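Local coordinates for protein LbaCas13a H328A (C2c2) (Lachnospiraceae bacterium NK4A179, PDB 5WLH) that is a Cas13a nuclease that binds a precursor CRISPR RNA as its guide, targets RNA and probably cleaves it at adenosines, at residues S482-S485 against S486-E490; W933-Y936 against R937-S940; Y443-I446 against K447-M451. All coordinates share one frame; numbering follows the deposited sequence.

Contact 1: residues S482-S485 against S486-E490. With nucleotides of chain B.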
loop_
_atom_site.group_PDB
_atom_site.type_symbol
_atom_site.label_atom_id
_atom_site.label_comp_id
_atom_site.label_asym_id
_atom_site.label_seq_id
_atom_site.Cartn_x
_atom_site.Cartn_y
_atom_site.Cartn_z
ATOM N N SER A 482 -4.531 15.977 26.773
ATOM C CA SER A 482 -5.345 14.936 27.371
ATOM C C SER A 482 -5.273 13.620 26.611
ATOM O O SER A 482 -5.993 12.680 26.960
ATOM C CB SER A 482 -6.798 15.403 27.474
ATOM O OG SER A 482 -6.911 16.378 28.497
ATOM N N GLY A 483 -4.442 13.534 25.584
ATOM C CA GLY A 483 -4.130 12.263 24.960
ATOM C C GLY A 483 -4.638 12.172 23.530
ATOM O O GLY A 483 -5.357 13.034 23.024
ATOM N N ILE A 484 -4.224 11.081 22.896
ATOM C CA ILE A 484 -4.435 10.805 21.479
ATOM C C ILE A 484 -5.491 9.718 21.331
ATOM O O ILE A 484 -5.447 8.697 22.031
ATOM C CB ILE A 484 -3.113 10.346 20.826
ATOM C CG1 ILE A 484 -2.036 11.421 20.970
ATOM C CG2 ILE A 484 -3.355 9.983 19.355
ATOM C CD1 ILE A 484 -0.625 10.880 20.728
ATOM N N SER A 485 -6.410 9.912 20.392
ATOM C CA SER A 485 -7.406 8.903 20.068
ATOM C C SER A 485 -6.998 8.144 18.813
ATOM O O SER A 485 -6.149 8.583 18.034
ATOM C CB SER A 485 -8.778 9.545 19.848
ATOM O OG SER A 485 -8.811 10.177 18.564
ATOM N N SER A 486 -7.641 7.000 18.600
ATOM C CA SER A 486 -7.379 6.281 17.360
ATOM C C SER A 486 -7.831 7.093 16.150
ATOM O O SER A 486 -7.172 7.075 15.114
ATOM C CB SER A 486 -8.040 4.900 17.390
ATOM O OG SER A 486 -9.425 4.988 17.673
ATOM N N PHE A 487 -8.929 7.852 16.276
ATOM C CA PHE A 487 -9.374 8.688 15.166
ATOM C C PHE A 487 -8.304 9.707 14.789
ATOM O O PHE A 487 -8.127 10.016 13.603
ATOM C CB PHE A 487 -10.672 9.415 15.538
ATOM C CG PHE A 487 -11.772 8.492 15.951
ATOM C CD1 PHE A 487 -12.496 7.795 14.992
ATOM C CD2 PHE A 487 -12.069 8.303 17.283
ATOM C CE1 PHE A 487 -13.517 6.915 15.359
ATOM C CE2 PHE A 487 -13.082 7.435 17.666
ATOM C CZ PHE A 487 -13.824 6.752 16.699
ATOM N N ASP A 488 -7.599 10.255 15.794
ATOM C CA ASP A 488 -6.507 11.192 15.524
ATOM C C ASP A 488 -5.488 10.579 14.578
ATOM O O ASP A 488 -4.991 11.236 13.655
ATOM C CB ASP A 488 -5.792 11.589 16.828
ATOM C CG ASP A 488 -6.630 12.474 17.724
ATOM O OD1 ASP A 488 -7.453 13.238 17.206
ATOM O OD2 ASP A 488 -6.433 12.417 18.947
ATOM N N TYR A 489 -5.122 9.323 14.835
ATOM C CA TYR A 489 -4.118 8.675 13.998
ATOM C C TYR A 489 -4.681 8.285 12.642
ATOM O O TYR A 489 -3.938 8.231 11.656
ATOM C CB TYR A 489 -3.543 7.471 14.731
ATOM C CG TYR A 489 -2.282 7.808 15.518
ATOM C CD1 TYR A 489 -2.094 9.072 16.059
ATOM C CD2 TYR A 489 -1.294 6.854 15.712
ATOM C CE1 TYR A 489 -0.926 9.381 16.770
ATOM C CE2 TYR A 489 -0.130 7.140 16.428
ATOM C CZ TYR A 489 0.043 8.403 16.949
ATOM O OH TYR A 489 1.189 8.668 17.640
ATOM N N GLU A 490 -5.978 7.988 12.560
ATOM C CA GLU A 490 -6.570 7.795 11.242
ATOM C C GLU A 490 -6.415 9.056 10.390
ATOM O O GLU A 490 -6.055 8.981 9.209
ATOM C CB GLU A 490 -8.039 7.403 11.388
ATOM C CG GLU A 490 -8.249 6.025 11.984
ATOM C CD GLU A 490 -9.690 5.607 11.871
ATOM O OE1 GLU A 490 -10.029 4.876 10.904
ATOM O OE2 GLU A 490 -10.480 6.049 12.740
ATOM P P A B 26 -4.795 1.607 9.876
ATOM O OP1 A B 26 -3.663 1.890 8.959
ATOM O OP2 A B 26 -5.068 0.256 10.413
ATOM O "O5'" A B 26 -4.667 2.580 11.122
ATOM C "C5'" A B 26 -4.214 3.925 10.993
ATOM C "C4'" A B 26 -3.609 4.377 12.298
ATOM O "O4'" A B 26 -4.669 4.488 13.288
ATOM C "C3'" A B 26 -2.597 3.397 12.877
ATOM O "O3'" A B 26 -1.650 4.114 13.661
ATOM C "C2'" A B 26 -3.467 2.534 13.785
ATOM O "O2'" A B 26 -2.782 1.825 14.793
ATOM C "C1'" A B 26 -4.447 3.570 14.344
ATOM N N9 A B 26 -5.733 2.961 14.668
ATOM C C8 A B 26 -6.800 2.804 13.822
ATOM N N7 A B 26 -7.808 2.163 14.385
ATOM C C5 A B 26 -7.357 1.901 15.662
ATOM C C6 A B 26 -7.982 1.256 16.745
ATOM N N6 A B 26 -9.221 0.750 16.644
ATOM N N1 A B 26 -7.277 1.126 17.880
ATOM C C2 A B 26 -6.035 1.638 17.946
ATOM N N3 A B 26 -5.354 2.270 16.990
ATOM C C4 A B 26 -6.085 2.376 15.863
ATOM P P A B 25 -9.658 -1.264 11.082
ATOM O OP1 A B 25 -10.770 -0.538 11.765
ATOM O OP2 A B 25 -9.785 -2.713 10.807
ATOM O "O5'" A B 25 -9.393 -0.512 9.712
ATOM C "C5'" A B 25 -8.276 -0.829 8.892
ATOM C "C4'" A B 25 -7.616 0.421 8.379
ATOM O "O4'" A B 25 -8.448 1.041 7.360
ATOM C "C3'" A B 25 -7.358 1.501 9.434
ATOM O "O3'" A B 25 -6.113 2.126 9.148
ATOM C "C2'" A B 25 -8.455 2.518 9.164
ATOM O "O2'" A B 25 -8.141 3.833 9.580
ATOM C "C1'" A B 25 -8.570 2.420 7.651
ATOM N N9 A B 25 -9.819 2.954 7.125
ATOM C C8 A B 25 -11.048 2.970 7.739
ATOM N N7 A B 25 -11.970 3.583 7.036
ATOM C C5 A B 25 -11.291 3.998 5.900
ATOM C C6 A B 25 -11.710 4.702 4.765
ATOM N N6 A B 25 -12.968 5.117 4.604
ATOM N N1 A B 25 -10.793 4.977 3.815
ATOM C C2 A B 25 -9.532 4.560 3.981
ATOM N N3 A B 25 -9.024 3.889 5.016
ATOM C C4 A B 25 -9.965 3.636 5.942
ATOM P P U B 27 -0.143 3.579 13.790
ATOM O OP1 U B 27 -0.141 2.304 14.500
ATOM O OP2 U B 27 0.732 4.659 14.321
ATOM O "O5'" U B 27 0.266 3.310 12.284
ATOM C "C5'" U B 27 1.592 2.954 11.949
ATOM C "C4'" U B 27 1.568 2.184 10.661
ATOM O "O4'" U B 27 1.099 0.840 10.933
ATOM C "C3'" U B 27 0.620 2.750 9.584
ATOM O "O3'" U B 27 1.248 2.656 8.321
ATOM C "C2'" U B 27 -0.527 1.744 9.583
ATOM O "O2'" U B 27 -1.240 1.668 8.362
ATOM C "C1'" U B 27 0.246 0.471 9.886
ATOM N N1 U B 27 -0.545 -0.718 10.226
ATOM C C2 U B 27 0.017 -1.940 9.871
ATOM O O2 U B 27 1.130 -2.032 9.390
ATOM N N3 U B 27 -0.757 -3.050 10.138
ATOM C C4 U B 27 -2.016 -3.037 10.699
ATOM O O4 U B 27 -2.610 -4.110 10.874
ATOM C C5 U B 27 -2.529 -1.732 11.003
ATOM C C6 U B 27 -1.804 -0.637 10.757
HETATM O O HOH W 1 -7.595 13.431 21.044
HETATM O O HOH W 2 -9.830 12.632 18.722
#

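Contact 2: residues W933-Y936 against R937-S940. With nucleotides of chain B.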
loop_
_atom_site.group_PDB
_atom_site.type_symbol
_atom_site.label_atom_id
_atom_site.label_comp_id
_atom_site.label_asym_id
_atom_site.label_seq_id
_atom_site.Cartn_x
_atom_site.Cartn_y
_atom_site.Cartn_z
ATOM N N TRP A 933 -13.608 12.222 5.659
ATOM C CA TRP A 933 -15.036 12.284 5.967
ATOM C C TRP A 933 -15.450 11.116 6.852
ATOM O O TRP A 933 -16.195 11.289 7.826
ATOM C CB TRP A 933 -15.830 12.294 4.657
ATOM C CG TRP A 933 -17.334 12.065 4.769
ATOM C CD1 TRP A 933 -18.310 13.028 4.912
ATOM C CD2 TRP A 933 -18.016 10.811 4.705
ATOM N NE1 TRP A 933 -19.556 12.436 4.949
ATOM C CE2 TRP A 933 -19.403 11.078 4.840
ATOM C CE3 TRP A 933 -17.597 9.486 4.563
ATOM C CZ2 TRP A 933 -20.361 10.068 4.818
ATOM C CZ3 TRP A 933 -18.547 8.483 4.554
ATOM C CH2 TRP A 933 -19.921 8.781 4.679
ATOM N N ASP A 934 -14.957 9.919 6.537
ATOM C CA ASP A 934 -15.379 8.732 7.269
ATOM C C ASP A 934 -14.876 8.760 8.709
ATOM O O ASP A 934 -15.574 8.317 9.630
ATOM C CB ASP A 934 -14.881 7.484 6.539
ATOM C CG ASP A 934 -15.476 6.216 7.104
ATOM O OD1 ASP A 934 -16.705 6.032 6.963
ATOM O OD2 ASP A 934 -14.724 5.409 7.686
ATOM N N ILE A 935 -13.668 9.278 8.919
ATOM C CA ILE A 935 -13.131 9.393 10.274
ATOM C C ILE A 935 -13.979 10.343 11.103
ATOM O O ILE A 935 -14.329 10.050 12.252
ATOM C CB ILE A 935 -11.675 9.869 10.247
ATOM C CG1 ILE A 935 -10.780 8.859 9.510
ATOM C CG2 ILE A 935 -11.188 10.071 11.698
ATOM C CD1 ILE A 935 -9.495 9.495 8.980
ATOM N N TYR A 936 -14.267 11.522 10.551
ATOM C CA TYR A 936 -15.071 12.476 11.297
ATOM C C TYR A 936 -16.461 11.915 11.549
ATOM O O TYR A 936 -17.047 12.135 12.614
ATOM C CB TYR A 936 -15.132 13.791 10.539
ATOM C CG TYR A 936 -13.879 14.619 10.745
ATOM C CD1 TYR A 936 -13.486 15.014 12.021
ATOM C CD2 TYR A 936 -13.077 14.976 9.676
ATOM C CE1 TYR A 936 -12.335 15.757 12.214
ATOM C CE2 TYR A 936 -11.923 15.729 9.864
ATOM C CZ TYR A 936 -11.561 16.109 11.127
ATOM O OH TYR A 936 -10.423 16.853 11.316
ATOM N N ARG A 937 -17.003 11.192 10.568
ATOM C CA ARG A 937 -18.303 10.553 10.738
ATOM C C ARG A 937 -18.292 9.611 11.934
ATOM O O ARG A 937 -19.202 9.634 12.773
ATOM C CB ARG A 937 -18.661 9.791 9.462
ATOM C CG ARG A 937 -19.987 9.064 9.500
ATOM C CD ARG A 937 -20.153 8.229 8.217
ATOM N NE ARG A 937 -19.238 7.090 8.151
ATOM C CZ ARG A 937 -19.367 5.967 8.852
ATOM N NH1 ARG A 937 -20.383 5.811 9.698
ATOM N NH2 ARG A 937 -18.469 4.997 8.722
ATOM N N ARG A 938 -17.263 8.763 12.022
ATOM C CA ARG A 938 -17.195 7.784 13.097
ATOM C C ARG A 938 -16.822 8.432 14.424
ATOM O O ARG A 938 -17.364 8.056 15.468
ATOM C CB ARG A 938 -16.219 6.661 12.718
ATOM C CG ARG A 938 -16.782 5.739 11.618
ATOM C CD ARG A 938 -15.825 4.588 11.280
ATOM N NE ARG A 938 -14.745 5.036 10.393
ATOM C CZ ARG A 938 -13.501 5.273 10.799
ATOM N NH1 ARG A 938 -13.178 5.117 12.071
ATOM N NH2 ARG A 938 -12.575 5.676 9.930
ATOM N N ALA A 939 -15.933 9.434 14.402
ATOM C CA ALA A 939 -15.683 10.205 15.617
ATOM C C ALA A 939 -16.975 10.845 16.110
ATOM O O ALA A 939 -17.283 10.802 17.305
ATOM C CB ALA A 939 -14.620 11.277 15.364
ATOM N N SER A 940 -17.762 11.394 15.187
ATOM C CA SER A 940 -18.993 12.081 15.569
ATOM C C SER A 940 -19.988 11.113 16.197
ATOM O O SER A 940 -20.533 11.385 17.275
ATOM C CB SER A 940 -19.592 12.795 14.354
ATOM O OG SER A 940 -20.887 13.318 14.626
ATOM P P A B 25 -9.658 -1.264 11.082
ATOM O OP1 A B 25 -10.770 -0.538 11.765
ATOM O OP2 A B 25 -9.785 -2.713 10.807
ATOM O "O5'" A B 25 -9.393 -0.512 9.712
ATOM C "C5'" A B 25 -8.276 -0.829 8.892
ATOM C "C4'" A B 25 -7.616 0.421 8.379
ATOM O "O4'" A B 25 -8.448 1.041 7.360
ATOM C "C3'" A B 25 -7.358 1.501 9.434
ATOM O "O3'" A B 25 -6.113 2.126 9.148
ATOM C "C2'" A B 25 -8.455 2.518 9.164
ATOM O "O2'" A B 25 -8.141 3.833 9.580
ATOM C "C1'" A B 25 -8.570 2.420 7.651
ATOM N N9 A B 25 -9.819 2.954 7.125
ATOM C C8 A B 25 -11.048 2.970 7.739
ATOM N N7 A B 25 -11.970 3.583 7.036
ATOM C C5 A B 25 -11.291 3.998 5.900
ATOM C C6 A B 25 -11.710 4.702 4.765
ATOM N N6 A B 25 -12.968 5.117 4.604
ATOM N N1 A B 25 -10.793 4.977 3.815
ATOM C C2 A B 25 -9.532 4.560 3.981
ATOM N N3 A B 25 -9.024 3.889 5.016
ATOM C C4 A B 25 -9.965 3.636 5.942
#

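Contact 3: residues Y443-I446 against K447-M451. With nucleotides of chain B.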
loop_
_atom_site.group_PDB
_atom_site.type_symbol
_atom_site.label_atom_id
_atom_site.label_comp_id
_atom_site.label_asym_id
_atom_site.label_seq_id
_atom_site.Cartn_x
_atom_site.Cartn_y
_atom_site.Cartn_z
ATOM N N TYR A 443 12.597 -3.165 17.628
ATOM C CA TYR A 443 11.634 -2.687 18.603
ATOM C C TYR A 443 12.023 -1.308 19.114
ATOM O O TYR A 443 11.176 -0.418 19.217
ATOM C CB TYR A 443 11.526 -3.695 19.748
ATOM C CG TYR A 443 10.351 -3.446 20.653
ATOM C CD1 TYR A 443 9.065 -3.814 20.276
ATOM C CD2 TYR A 443 10.525 -2.821 21.882
ATOM C CE1 TYR A 443 7.981 -3.566 21.104
ATOM C CE2 TYR A 443 9.445 -2.579 22.713
ATOM C CZ TYR A 443 8.186 -2.956 22.327
ATOM O OH TYR A 443 7.126 -2.715 23.178
ATOM N N ILE A 444 13.309 -1.109 19.416
ATOM C CA ILE A 444 13.786 0.217 19.799
ATOM C C ILE A 444 13.539 1.218 18.675
ATOM O O ILE A 444 13.068 2.332 18.908
ATOM C CB ILE A 444 15.276 0.161 20.173
ATOM C CG1 ILE A 444 15.513 -0.881 21.269
ATOM C CG2 ILE A 444 15.760 1.541 20.632
ATOM C CD1 ILE A 444 17.027 -1.154 21.423
ATOM N N SER A 445 13.866 0.833 17.437
ATOM C CA SER A 445 13.672 1.730 16.304
ATOM C C SER A 445 12.223 2.197 16.207
ATOM O O SER A 445 11.943 3.404 16.160
ATOM C CB SER A 445 14.093 1.026 15.018
ATOM O OG SER A 445 13.843 1.847 13.896
ATOM N N ILE A 446 11.282 1.255 16.225
ATOM C CA ILE A 446 9.899 1.645 15.970
ATOM C C ILE A 446 9.335 2.453 17.125
ATOM O O ILE A 446 8.417 3.270 16.932
ATOM C CB ILE A 446 9.031 0.402 15.674
ATOM C CG1 ILE A 446 8.924 -0.496 16.908
ATOM C CG2 ILE A 446 9.567 -0.320 14.420
ATOM C CD1 ILE A 446 7.974 -1.724 16.708
ATOM N N LYS A 447 9.875 2.270 18.339
ATOM C CA LYS A 447 9.392 3.082 19.453
ATOM C C LYS A 447 9.894 4.523 19.356
ATOM O O LYS A 447 9.146 5.462 19.642
ATOM C CB LYS A 447 9.790 2.448 20.785
ATOM C CG LYS A 447 9.077 1.123 21.049
ATOM C CD LYS A 447 7.561 1.263 20.903
ATOM C CE LYS A 447 6.863 -0.075 21.136
ATOM N NZ LYS A 447 5.371 -0.000 20.988
ATOM N N TYR A 448 11.160 4.737 18.982
ATOM C CA TYR A 448 11.573 6.126 18.782
ATOM C C TYR A 448 10.778 6.759 17.649
ATOM O O TYR A 448 10.351 7.912 17.743
ATOM C CB TYR A 448 13.063 6.209 18.476
ATOM C CG TYR A 448 13.936 6.110 19.689
ATOM C CD1 TYR A 448 13.782 6.982 20.764
ATOM C CD2 TYR A 448 14.946 5.163 19.749
ATOM C CE1 TYR A 448 14.603 6.887 21.891
ATOM C CE2 TYR A 448 15.754 5.058 20.864
ATOM C CZ TYR A 448 15.590 5.926 21.921
ATOM O OH TYR A 448 16.438 5.820 23.009
ATOM N N ILE A 449 10.562 6.011 16.574
ATOM C CA ILE A 449 9.753 6.527 15.476
ATOM C C ILE A 449 8.351 6.862 15.967
ATOM O O ILE A 449 7.808 7.925 15.640
ATOM C CB ILE A 449 9.742 5.512 14.310
ATOM C CG1 ILE A 449 11.124 5.503 13.634
ATOM C CG2 ILE A 449 8.733 5.891 13.270
ATOM C CD1 ILE A 449 11.399 4.271 12.810
ATOM N N ALA A 450 7.755 5.986 16.787
ATOM C CA ALA A 450 6.404 6.242 17.281
ATOM C C ALA A 450 6.374 7.495 18.137
ATOM O O ALA A 450 5.430 8.281 18.058
ATOM C CB ALA A 450 5.877 5.052 18.071
ATOM N N MET A 451 7.411 7.697 18.951
ATOM C CA MET A 451 7.522 8.944 19.715
ATOM C C MET A 451 7.623 10.153 18.791
ATOM O O MET A 451 6.939 11.162 18.999
ATOM C CB MET A 451 8.735 8.871 20.650
ATOM C CG MET A 451 8.563 7.868 21.766
ATOM S SD MET A 451 10.087 7.765 22.736
ATOM C CE MET A 451 10.173 9.468 23.363
ATOM P P C B 11 4.021 -3.552 21.082
ATOM O OP1 C B 11 4.795 -2.699 21.991
ATOM O OP2 C B 11 4.029 -5.033 21.265
ATOM O "O5'" C B 11 2.502 -3.147 21.154
ATOM C "C5'" C B 11 2.120 -1.794 21.337
ATOM C "C4'" C B 11 0.638 -1.693 21.510
ATOM O "O4'" C B 11 -0.044 -2.209 20.338
ATOM C "C3'" C B 11 0.058 -2.523 22.637
ATOM O "O3'" C B 11 0.251 -1.935 23.889
ATOM C "C2'" C B 11 -1.397 -2.617 22.233
ATOM O "O2'" C B 11 -2.005 -1.343 22.385
ATOM C "C1'" C B 11 -1.245 -2.850 20.738
ATOM N N1 C B 11 -1.150 -4.281 20.380
ATOM C C2 C B 11 -2.324 -5.018 20.285
ATOM O O2 C B 11 -3.410 -4.462 20.558
ATOM N N3 C B 11 -2.248 -6.307 19.910
ATOM C C4 C B 11 -1.058 -6.858 19.630
ATOM N N4 C B 11 -1.022 -8.144 19.262
ATOM C C5 C B 11 0.161 -6.119 19.719
ATOM C C6 C B 11 0.065 -4.841 20.095
ATOM P P C B 10 6.274 -7.034 16.313
ATOM O OP1 C B 10 7.625 -7.050 16.955
ATOM O OP2 C B 10 5.320 -8.186 16.353
ATOM O "O5'" C B 10 5.408 -5.870 16.970
ATOM C "C5'" C B 10 5.855 -4.524 16.999
ATOM C "C4'" C B 10 4.690 -3.588 17.207
ATOM O "O4'" C B 10 3.727 -3.786 16.142
ATOM C "C3'" C B 10 3.875 -3.806 18.476
ATOM O "O3'" C B 10 4.464 -3.171 19.594
ATOM C "C2'" C B 10 2.515 -3.227 18.092
ATOM O "O2'" C B 10 2.568 -1.803 18.086
ATOM C "C1'" C B 10 2.418 -3.672 16.641
ATOM N N1 C B 10 1.737 -4.977 16.491
ATOM C C2 C B 10 0.342 -4.969 16.544
ATOM O O2 C B 10 -0.260 -3.884 16.730
ATOM N N3 C B 10 -0.314 -6.134 16.384
ATOM C C4 C B 10 0.376 -7.263 16.194
ATOM N N4 C B 10 -0.313 -8.396 16.039
ATOM C C5 C B 10 1.807 -7.299 16.139
ATOM C C6 C B 10 2.450 -6.141 16.298
#

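Contact 1: residues S482-S485 against S486-E490
Ser485 and Asp488 close a capping box at the start of the helix 486-517. On Asp488, CB sits 3.3 Å from Ser485 O. CG turns back beside its own backbone N (chi1 -70°), which carries the carboxylate round to the capping residue. OD2 then accepts from Ser485 N at 2.9 Å in a straight bond, although the N-H comes from above the carboxylate plane, 40° out of it. The same oxygen takes a water that also donates to Gly483 O, while OD1 takes a second water, which is 2.7 Å from Ser485 OG. The return half of the box is Asp488 N donating to Ser485 OG at 3.0 Å. A carboxylate here should also suit the positive end of the helix dipole.

Beside the box, Ile484 CG2 meets Tyr489 CE1 obliquely at 3.6 Å. Glu490 OE1 accepts from the ribose O2' of A25 of chain B at 2.5 Å and also pairs with Arg938, and Ser486 CB lies against the base of A26 of chain B.

Around this cap, Ser486 OG bonds Val26 N of strand 22-28, Phe487 packs on Ile935 of helix 915-941, and Ile484 and Tyr489 rest on Tyr458 of helix 429-458.

Contact 2: residues W933-Y936 against R937-S940
Asp934 is clasped by two arginines, one turn on along the same helix, each taking one carboxylate oxygen. Arg937 grips side-on, with NE and NH2 both donating to Asp934 OD1 from the same face of the carboxylate; the NH2 bond to OD1 is 2.7 Å, and OD1 lies in the guanidinium plane. Arg938 NE bonds Asp934 OD2 at 2.7 Å, with a weak second bond from NH2. OD2 lies in the Arg938 guanidinium plane, whereas NE stands 53° out of the carboxylate plane. Two cations, one at each oxygen, would be expected to compensate the charge of this buried carboxylate and keep it ionised.

The next shell fixes the arginines. Arg937 has CG trans to N (chi1 179°) and an extended chi2, which lay CD over the six-membered ring of Trp933 in a CH-pi contact, 4.0 Å from CD to the ring centroid. The bend at chi3 (69°) then turns the guanidinium to Asp934 OD1. Further out, Arg937 NH1 forms a salt bridge with Asp40, and Arg938 uses NH1 for Tyr38 OH and NH2 for Glu490 of helix 486-517. The base of A25 of chain B borders the cluster, its N7 3.6 Å from Arg938 NH2.

Spacings of i to i+3 and i+4 bring side chains together on one side of an alpha-helix; here they build a largely buried salt-bridge network beside the guide RNA.

Contact 3: residues Y443-I446 against K447-M451
Tyr443 and Lys447, one helical turn apart, reach out together to the same phosphate oxygen of the guide RNA. The phenol OH of Tyr443 donates to OP1 of C11 of chain B at 2.6 Å, and the phosphate stands at the edge of the ring, with P in its plane. Lys447 comes to the same oxygen from its own direction, NZ donating to OP1 at 2.9 Å. Its first torsion (chi1 -67°) sets CG beside the backbone N and over one face of the Tyr443 ring, near the rim. The bend at chi2 (-52°) and the extended chain beyond it carry CE past the phenol, 3.3 Å from Tyr443 OH, and NZ on to the phosphate. The aliphatic part of the lysine thus braces the tyrosine while the ammonium shares its anion; the positive charge would be expected to strengthen the hold on the phosphate.

The protein-facing side is tightly packed. Ile444 and Tyr448 lie side by side, pointing the same way, with CG2 of Ile444 3.5 Å from CE2 of Tyr448. Next to them, Ile449 CD1 touches Ser445 OG at 3.6 Å, and that hydroxyl is bonded to Tyr1276 O.

Looseness is confined to Ile446 and Ala450, partly exposed next to the firmly bonded Tyr443-Lys447 pair. Ile446 meets the RNA through the end of its chain, CD1 lying 3.5 Å from C5' of C10 of chain B.

Helix 429-458 runs between several others at this point. Helix 268-287 takes Ile444 on Phe283 and Leu284, and Leu284 O also receives the Tyr448 hydroxyl. Helix 1106-1145 offers Phe1136 and Tyr1140 edge-to-face to the Tyr448 ring, and helix 1230-1233 packs against Ser445 and Ile449 through Phe1233.

All three contacts line the path of the guide RNA, at two different places. Contacts 1 and 2 have centres 12 Å apart and meet at one nucleotide, A25 of chain B: contact 1 bonds its ribose, while contact 2 only borders its base. They are joined directly by the salt bridge from Glu490 OE1 to Arg938 NH2, 2.8 Å long. Contact 3 serves C10 and C11 of chain B instead. It barely meets contact 1, Tyr489 OH coming within 4.3 Å of Ala450 O, and its nearest atoms are about 18 Å from contact 2. Contact 1 lies between the other two, its centre 12 and 18 Å from theirs, which are 28 Å apart.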